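Glyoxalase family protein (Enterococcus faecalis, PDB 2P25) is of unknown function but belongs to the glyoxalase/bleomycin resistance protein/dioxygenase superfamily, with two mixed beta sheets and two helices. Local coordinates at residues R102-D105 with K110-F113. Numbering follows the deposited sequence.
Sequences RVDD and KMTF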
loop_
_atom_site.group_PDB
_atom_site.type_symbol
_atom_site.label_atom_id
_atom_site.label_comp_id
_atom_site.label_asym_id
_atom_site.label_seq_id
_atom_site.Cartn_x
_atom_site.Cartn_y
_atom_site.Cartn_z
ATOM N N ARG A 102 -10.670 10.289 16.030
ATOM C CA ARG A 102 -12.081 9.912 15.902
ATOM C C ARG A 102 -12.243 8.405 15.989
ATOM O O ARG A 102 -11.273 7.692 16.186
ATOM C CB ARG A 102 -12.653 10.416 14.593
ATOM C CG ARG A 102 -11.872 9.976 13.370
ATOM C CD ARG A 102 -11.878 11.118 12.419
ATOM N NE ARG A 102 -11.390 10.783 11.093
ATOM C CZ ARG A 102 -10.169 11.059 10.647
ATOM N NH1 ARG A 102 -9.254 11.649 11.429
ATOM N NH2 ARG A 102 -9.870 10.730 9.404
ATOM N N VAL A 103 -13.475 7.929 15.856
ATOM C CA VAL A 103 -13.737 6.502 15.855
ATOM C C VAL A 103 -14.196 6.039 14.478
ATOM O O VAL A 103 -14.827 6.789 13.726
ATOM C CB VAL A 103 -14.769 6.095 16.933
ATOM C CG1 VAL A 103 -14.224 6.386 18.335
ATOM C CG2 VAL A 103 -16.094 6.807 16.705
ATOM N N ASP A 104 -13.845 4.800 14.149
ATOM C CA ASP A 104 -14.209 4.180 12.881
ATOM C C ASP A 104 -15.742 4.032 12.820
ATOM O O ASP A 104 -16.351 3.557 13.776
ATOM C CB ASP A 104 -13.503 2.817 12.786
ATOM C CG ASP A 104 -13.321 2.331 11.349
ATOM O OD1 ASP A 104 -13.906 2.934 10.421
ATOM O OD2 ASP A 104 -12.577 1.344 11.146
ATOM N N ASP A 105 -16.345 4.462 11.705
ATOM C CA ASP A 105 -17.810 4.504 11.533
ATOM C C ASP A 105 -18.488 3.175 11.816
ATOM O O ASP A 105 -19.607 3.134 12.341
ATOM C CB ASP A 105 -18.199 4.923 10.107
ATOM C CG ASP A 105 -17.622 6.267 9.698
ATOM O OD1 ASP A 105 -17.249 7.075 10.583
ATOM O OD2 ASP A 105 -17.554 6.517 8.470
ATOM N N LYS A 110 -10.677 3.618 17.785
ATOM C CA LYS A 110 -10.003 4.905 17.568
ATOM C C LYS A 110 -9.058 4.879 16.388
ATOM O O LYS A 110 -8.362 3.899 16.168
ATOM C CB LYS A 110 -9.187 5.308 18.794
ATOM C CG LYS A 110 -10.040 5.746 19.969
ATOM C CD LYS A 110 -9.174 5.835 21.221
ATOM C CE LYS A 110 -10.001 6.166 22.430
ATOM N NZ LYS A 110 -9.135 6.203 23.634
HETATM N N MSE A 111 -9.004 5.996 15.668
HETATM C CA MSE A 111 -8.150 6.116 14.482
HETATM C C MSE A 111 -7.848 7.578 14.216
HETATM O O MSE A 111 -8.569 8.473 14.665
HETATM C CB MSE A 111 -8.833 5.515 13.242
HETATM C CG MSE A 111 -10.161 6.141 12.979
HETATM SE SE MSE A 111 -10.960 5.495 11.330
HETATM C CE MSE A 111 -9.858 6.520 10.061
ATOM N N THR A 112 -6.742 7.817 13.513
ATOM C CA THR A 112 -6.449 9.137 12.978
ATOM C C THR A 112 -5.449 8.948 11.817
ATOM O O THR A 112 -5.023 7.814 11.530
ATOM C CB THR A 112 -5.881 10.099 14.039
ATOM O OG1 THR A 112 -5.839 11.439 13.476
ATOM C CG2 THR A 112 -4.458 9.667 14.476
ATOM N N PHE A 113 -5.087 10.057 11.182
ATOM C CA PHE A 113 -4.128 10.081 10.079
ATOM C C PHE A 113 -3.014 11.069 10.345
ATOM O O PHE A 113 -3.206 12.112 10.984
ATOM C CB PHE A 113 -4.793 10.520 8.764
ATOM C CG PHE A 113 -5.619 9.456 8.096
ATOM C CD1 PHE A 113 -5.046 8.613 7.144
ATOM C CD2 PHE A 113 -6.957 9.294 8.431
ATOM C CE1 PHE A 113 -5.827 7.627 6.504
ATOM C CE2 PHE A 113 -7.754 8.311 7.801
ATOM C CZ PHE A 113 -7.192 7.474 6.860
#
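A beta hairpin at the surface joins strand 102-103 to strand 110-115, and R102 and M111 form its antiparallel hydrogen-bonded pair. R102 N donates to M111 O at 3.1 Å, almost straight at 176°. M111 N returns a more bent bond to R102 O at 2.9 Å. The same R102 O also takes a CA-H...O contact from K110 CA, 3.4 Å away. V103 and K110 follow as a non-hydrogen-bonded pair on the face of the sheet opposite R102 and M111, where K110 NZ reaches E85 in a salt bridge.

M111 is a selenomethionine. Its SE lies 3.8 Å from D104 CA and packs against the carboxylate carbon of that residue. D104 OD2 is hydrogen-bonded to H125 NE2. The M111 chain bends at its last torsion (chi3 -76°), which brings CE over one face of the R102 guanidinium. R102 NH2 comes to the edge of the F113 ring, 3.4 Å from CD2, with the two planes 28° apart. R102 NH1 forms a salt bridge with E99.

The short strand 102-103 is thus one of the two outer strands, within this chain, of a four-stranded mixed sheet with order 1-4-3-2, as in the beta-alpha-beta-beta-beta modules of the glyoxalase fold.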